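Local coordinates for protein alpha-1,3-glucanase (Streptomyces thermodiastaticus, PDB 7C7D) that probably hydrolyses internal alpha-1,3-glucosidic linkages of alpha-1,3-glucan, as a thermostable glycosidase of family GH87, at residues G75-T79 / Q80-A84; V148-G151 / W152-G155. One frame throughout, in Å; residues are numbered along the deposited sequence.

Overall arrangement
Two turns from the beta-rich D1 region of the catalytic unit illustrate how loops without regular structure are held in shape by contacts between near neighbours in sequence. Interaction 1 closes a type II turn in the loop between strands 72-74 and 92-95, and interaction 2 a type I turn in the loop between strands 133-142 and 163-169. Their centres lie about 18 Å apart, yet the loops meet: Gln80 NE2 probably donates a hydrogen bond to Gly155 O at 2.8 Å. The Ala84 side chain of interaction 1 is about 9 Å from the bound calcium ion, and interaction 2 touches Arg300, in the region assigned to the pectate lyase-like family.

Interaction 1. Residues G75-T79 / Q80-A84; sequences GPDYT and QGTLA
Thr79 and Thr82 hold the two ends of a type II beta turn together through a single carbonyl oxygen. Thr79 O accepts the turn's backbone bond from Thr82 N at 3.2 Å, and a shorter one, 2.8 Å, from the hydroxyl Thr82 OG1. The hydroxyl arrives in the carbonyl plane on a lone pair, whereas the amide is tilted 28° from that plane, so one acceptor serves both donors. Thr82 can reach it twice because OG1 sits between its own backbone N and carbonyl carbon (chi1 64°). Its methyl CG2 meanwhile rests against Thr79 CB at 3.7 Å. At Gly81, the third position of the turn, a beta carbon would collide with the carbonyl oxygen of Gln80, which by itself calls for glycine.

Packing is close at the other end of the loop as well. Ala84 CB touches Asp77 CB and, on the backbone, Gly75 CA, each at 3.8 Å; a side chain on Gly75 would press tightly on that methyl. The Asp77 side chain crosses that of Thr82 at about a right angle, with OD2 3.9 Å from Thr82 CG2. Its other oxygen, OD1, takes Thr79 OG1 on the syn side at 2.7 Å and Thr79 N from above the carboxylate plane, the latter bond forming an Asx turn.

The looser, solvent side is formed by the exposed Gly75, Pro76 and Thr79. Tyr78 and Gln80 instead leave the turn for other loops: the Tyr78 side chain points away from 80-84 and touches Arg90 and Arg459, while extended Gln80 bonds Gly155 O. Two donors on Asp77 OD1 and two on Thr79 O thus link an Asx turn directly to a beta turn, consistent with side-chain hydrogen bonds helping to hold the backbone where regular secondary structure is absent.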
ATOM      1  N   GLY A  75     -11.802  -0.359 -19.228  1.00 16.14           N
ATOM      2  CA  GLY A  75     -10.835  -1.407 -19.001  1.00 16.48           C
ATOM      3  C   GLY A  75     -11.355  -2.760 -19.447  1.00 17.00           C
ATOM      4  O   GLY A  75     -12.470  -2.876 -19.968  1.00 19.82           O
ATOM      5  N   PRO A  76     -10.559  -3.820 -19.244  1.00 17.18           N
ATOM      6  CA  PRO A  76      -9.238  -3.785 -18.603  1.00 17.40           C
ATOM      7  C   PRO A  76      -8.161  -3.157 -19.482  1.00 16.67           C
ATOM      8  O   PRO A  76      -8.177  -3.304 -20.703  1.00 18.62           O
ATOM      9  CB  PRO A  76      -8.924  -5.266 -18.369  1.00 19.85           C
ATOM     10  CG  PRO A  76      -9.719  -5.989 -19.393  1.00 22.13           C
ATOM     11  CD  PRO A  76     -10.977  -5.198 -19.568  1.00 20.06           C
ATOM     12  N   ASP A  77      -7.233  -2.443 -18.853  1.00 16.37           N
ATOM     13  CA  ASP A  77      -6.091  -1.863 -19.547  1.00 16.14           C
ATOM     14  C   ASP A  77      -4.970  -1.746 -18.531  1.00 15.35           C
ATOM     15  O   ASP A  77      -5.206  -1.301 -17.406  1.00 16.95           O
ATOM     16  CB  ASP A  77      -6.451  -0.473 -20.091  1.00 18.93           C
ATOM     17  CG  ASP A  77      -5.478   0.028 -21.145  1.00 20.12           C
ATOM     18  OD1 ASP A  77      -4.420  -0.606 -21.364  1.00 20.20           O
ATOM     19  OD2 ASP A  77      -5.784   1.069 -21.761  1.00 22.83           O
ATOM     20  N   TYR A  78      -3.773  -2.178 -18.911  1.00 15.36           N
ATOM     21  CA  TYR A  78      -2.585  -2.061 -18.077  1.00 15.63           C
ATOM     22  C   TYR A  78      -1.674  -0.932 -18.523  1.00 16.20           C
ATOM     23  O   TYR A  78      -0.674  -0.658 -17.854  1.00 17.81           O
ATOM     24  CB  TYR A  78      -1.795  -3.379 -18.077  1.00 15.84           C
ATOM     25  CG  TYR A  78      -2.502  -4.519 -17.381  1.00 15.18           C
ATOM     26  CD1 TYR A  78      -3.584  -5.161 -17.974  1.00 16.57           C
ATOM     27  CD2 TYR A  78      -2.092  -4.951 -16.123  1.00 14.88           C
ATOM     28  CE1 TYR A  78      -4.234  -6.199 -17.334  1.00 16.79           C
ATOM     29  CE2 TYR A  78      -2.731  -5.988 -15.478  1.00 15.28           C
ATOM     30  CZ  TYR A  78      -3.804  -6.608 -16.085  1.00 15.82           C
ATOM     31  OH  TYR A  78      -4.445  -7.639 -15.443  1.00 17.45           O
ATOM     32  N   THR A  79      -1.998  -0.277 -19.635  1.00 16.56           N
ATOM     33  CA  THR A  79      -1.103   0.712 -20.224  1.00 17.64           C
ATOM     34  C   THR A  79      -0.803   1.833 -19.239  1.00 16.70           C
ATOM     35  O   THR A  79      -1.716   2.436 -18.666  1.00 15.80           O
ATOM     36  CB  THR A  79      -1.754   1.296 -21.476  1.00 20.05           C
ATOM     37  OG1 THR A  79      -2.078   0.240 -22.388  1.00 22.26           O
ATOM     38  CG2 THR A  79      -0.818   2.282 -22.155  1.00 21.65           C
ATOM     39  N   GLN A  80       0.487   2.103 -19.047  1.00 18.16           N
ATOM     40  CA  GLN A  80       0.919   3.096 -18.074  1.00 18.28           C
ATOM     41  C   GLN A  80       0.265   4.443 -18.352  1.00 17.97           C
ATOM     42  O   GLN A  80       0.229   4.912 -19.494  1.00 19.00           O
ATOM     43  CB  GLN A  80       2.438   3.245 -18.127  1.00 19.95           C
ATOM     44  CG  GLN A  80       2.976   4.214 -17.090  1.00 20.99           C
ATOM     45  CD  GLN A  80       4.467   4.453 -17.216  1.00 21.15           C
ATOM     46  OE1 GLN A  80       5.127   3.905 -18.100  1.00 24.44           O
ATOM     47  NE2 GLN A  80       5.003   5.294 -16.341  1.00 20.49           N
ATOM     48  N   GLY A  81      -0.257   5.063 -17.298  1.00 18.40           N
ATOM     49  CA  GLY A  81      -0.819   6.389 -17.392  1.00 18.87           C
ATOM     50  C   GLY A  81      -2.273   6.462 -17.799  1.00 18.06           C
ATOM     51  O   GLY A  81      -2.813   7.571 -17.888  1.00 20.12           O
ATOM     52  N   THR A  82      -2.927   5.332 -18.051  1.00 16.87           N
ATOM     53  CA  THR A  82      -4.344   5.339 -18.384  1.00 16.31           C
ATOM     54  C   THR A  82      -5.200   5.267 -17.124  1.00 14.64           C
ATOM     55  O   THR A  82      -4.792   4.729 -16.091  1.00 14.63           O
ATOM     56  CB  THR A  82      -4.704   4.169 -19.308  1.00 17.57           C
ATOM     57  OG1 THR A  82      -4.486   2.924 -18.627  1.00 17.05           O
ATOM     58  CG2 THR A  82      -3.879   4.222 -20.601  1.00 19.55           C
ATOM     59  N   LEU A  83      -6.420   5.794 -17.232  1.00 16.46           N
ATOM     60  CA  LEU A  83      -7.338   5.767 -16.100  1.00 16.64           C
ATOM     61  C   LEU A  83      -7.633   4.339 -15.656  1.00 14.79           C
ATOM     62  O   LEU A  83      -7.632   4.042 -14.453  1.00 15.21           O
ATOM     63  CB  LEU A  83      -8.628   6.500 -16.466  1.00 16.86           C
ATOM     64  CG  LEU A  83      -9.645   6.740 -15.354  1.00 18.04           C
ATOM     65  CD1 LEU A  83      -9.038   7.510 -14.193  1.00 19.03           C
ATOM     66  CD2 LEU A  83     -10.849   7.489 -15.920  1.00 18.82           C
ATOM     67  N   ALA A  84      -7.878   3.434 -16.608  1.00 14.04           N
ATOM     68  CA  ALA A  84      -8.187   2.058 -16.233  1.00 14.47           C
ATOM     69  C   ALA A  84      -7.013   1.373 -15.542  1.00 13.06           C
ATOM     70  O   ALA A  84      -7.223   0.520 -14.671  1.00 13.11           O
ATOM     71  CB  ALA A  84      -8.621   1.260 -17.460  1.00 15.65           C
TER

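Interaction 2. Residues V148-G151 / W152-G155; sequences VDTG and WIPG
Thr150 stands over the Trp152 indole, two residues further along the chain, in a CH-pi contact. Its CB lies 3.8 Å from the centroid of the six-membered ring and 14° off the ring normal, over the face of that ring and toward the rim of the indole. The methyl CG2 comes down near the outer rim, 3.5 Å from Trp152 CH2, while Thr150 CA approaches CZ3 at the same distance. The ring is brought back beneath the preceding residues because Trp152 CG lies between its own backbone N and carbonyl carbon (chi1 71°), which folds the indole back under Thr150.

Thr150 also meets Ile153, whose CD1 is 3.7 Å from Thr150 OG1. That hydroxyl is buried beside Ile153 CD1 and CG1, with no hydrogen-bonding partner in the model. Ile153 CG1 also lies over the indole face that carries Thr150 CB, 3.3 Å above the plane and displaced toward the rim. With an alanine here in place of Thr150, CB would still lie over the ring, but the loss of the methyl and hydroxyl is likely to open a gap beside Trp152 CH2 and Ile153 CD1.

The turn's backbone bond helps to bring these side chains together. Ile153 N donates to Thr150 O at 3.0 Å, nearly straight at hydrogen (162°), although it reaches the oxygen from above the carbonyl plane. Further out, Asp149 OD1 is bonded to Thr158 OG1 and Val148 pairs through its backbone with His159, joining the start of the segment to the chain that follows. Trp152 and Ile153 both touch Arg300, and Pro154 O receives a bond from Asn466 ND2. The arrangement is a type I beta turn from Thr150 to Ile153, buttressed by an aromatic ring folded back on its first residue, in a surface loop that contacts residues far along the chain.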
ATOM      1  N   VAL A 148      -1.248  13.756  -9.978  1.00 13.99           N
ATOM      2  CA  VAL A 148       0.030  14.103  -9.377  1.00 14.97           C
ATOM      3  C   VAL A 148       1.122  13.859 -10.406  1.00 15.74           C
ATOM      4  O   VAL A 148       1.193  12.777 -11.004  1.00 16.93           O
ATOM      5  CB  VAL A 148       0.273  13.258  -8.114  1.00 15.42           C
ATOM      6  CG1 VAL A 148       1.670  13.484  -7.567  1.00 17.95           C
ATOM      7  CG2 VAL A 148      -0.787  13.556  -7.062  1.00 17.04           C
ATOM      8  N   ASP A 149       1.977  14.857 -10.600  1.00 17.53           N
ATOM      9  CA  ASP A 149       3.155  14.738 -11.440  1.00 21.85           C
ATOM     10  C   ASP A 149       4.391  14.586 -10.564  1.00 21.77           C
ATOM     11  O   ASP A 149       4.524  15.256  -9.533  1.00 22.78           O
ATOM     12  CB  ASP A 149       3.327  15.993 -12.295  1.00 28.49           C
ATOM     13  CG  ASP A 149       2.422  16.004 -13.503  1.00 35.72           C
ATOM     14  OD1 ASP A 149       1.987  14.916 -13.929  1.00 37.17           O
ATOM     15  OD2 ASP A 149       2.155  17.104 -14.031  1.00 39.47           O
ATOM     16  N   THR A 150       5.292  13.695 -10.979  1.00 20.75           N
ATOM     17  CA  THR A 150       6.604  13.535 -10.351  1.00 21.68           C
ATOM     18  C   THR A 150       7.651  13.455 -11.466  1.00 24.07           C
ATOM     19  O   THR A 150       8.209  12.392 -11.743  1.00 23.66           O
ATOM     20  CB  THR A 150       6.650  12.301  -9.440  1.00 20.81           C
ATOM     21  OG1 THR A 150       6.363  11.124 -10.206  1.00 19.66           O
ATOM     22  CG2 THR A 150       5.642  12.418  -8.296  1.00 21.56           C
ATOM     23  N   GLY A 151       7.913  14.598 -12.107  1.00 26.55           N
ATOM     24  CA  GLY A 151       8.814  14.633 -13.248  1.00 28.39           C
ATOM     25  C   GLY A 151      10.244  14.250 -12.931  1.00 28.95           C
ATOM     26  O   GLY A 151      11.000  13.899 -13.845  1.00 30.44           O
ATOM     27  N   TRP A 152      10.637  14.311 -11.657  1.00 28.82           N
ATOM     28  CA  TRP A 152      11.989  13.942 -11.260  1.00 30.49           C
ATOM     29  C   TRP A 152      12.181  12.435 -11.138  1.00 28.81           C
ATOM     30  O   TRP A 152      13.315  11.987 -10.948  1.00 29.97           O
ATOM     31  CB  TRP A 152      12.345  14.603  -9.927  1.00 33.84           C
ATOM     32  CG  TRP A 152      11.603  14.000  -8.775  1.00 38.09           C
ATOM     33  CD1 TRP A 152      11.999  12.944  -8.007  1.00 39.92           C
ATOM     34  CD2 TRP A 152      10.326  14.405  -8.276  1.00 40.80           C
ATOM     35  NE1 TRP A 152      11.050  12.671  -7.053  1.00 41.22           N
ATOM     36  CE2 TRP A 152      10.012  13.554  -7.197  1.00 41.68           C
ATOM     37  CE3 TRP A 152       9.418  15.407  -8.631  1.00 41.93           C
ATOM     38  CZ2 TRP A 152       8.830  13.674  -6.472  1.00 42.85           C
ATOM     39  CZ3 TRP A 152       8.243  15.523  -7.909  1.00 42.78           C
ATOM     40  CH2 TRP A 152       7.961  14.662  -6.842  1.00 43.33           C
ATOM     41  N   ILE A 153      11.107  11.656 -11.219  1.00 25.77           N
ATOM     42  CA  ILE A 153      11.193  10.194 -11.188  1.00 24.82           C
ATOM     43  C   ILE A 153      11.240   9.711 -12.627  1.00 23.91           C
ATOM     44  O   ILE A 153      10.221   9.800 -13.338  1.00 22.39           O
ATOM     45  CB  ILE A 153      10.006   9.582 -10.433  1.00 24.61           C
ATOM     46  CG1 ILE A 153       9.981  10.089  -8.991  1.00 24.80           C
ATOM     47  CG2 ILE A 153      10.090   8.061 -10.461  1.00 24.92           C
ATOM     48  CD1 ILE A 153       8.932   9.425  -8.124  1.00 25.86           C
ATOM     49  N   PRO A 154      12.377   9.204 -13.110  1.00 25.61           N
ATOM     50  CA  PRO A 154      12.486   8.826 -14.524  1.00 25.70           C
ATOM     51  C   PRO A 154      11.472   7.757 -14.895  1.00 24.90           C
ATOM     52  O   PRO A 154      11.349   6.727 -14.226  1.00 25.84           O
ATOM     53  CB  PRO A 154      13.920   8.303 -14.641  1.00 27.39           C
ATOM     54  CG  PRO A 154      14.660   8.960 -13.523  1.00 27.72           C
ATOM     55  CD  PRO A 154      13.669   9.121 -12.406  1.00 26.70           C
ATOM     56  N   GLY A 155      10.740   8.014 -15.974  1.00 24.28           N
ATOM     57  CA  GLY A 155       9.761   7.082 -16.474  1.00 23.00           C
ATOM     58  C   GLY A 155       8.372   7.251 -15.903  1.00 21.48           C
ATOM     59  O   GLY A 155       7.424   6.678 -16.450  1.00 23.04           O
TER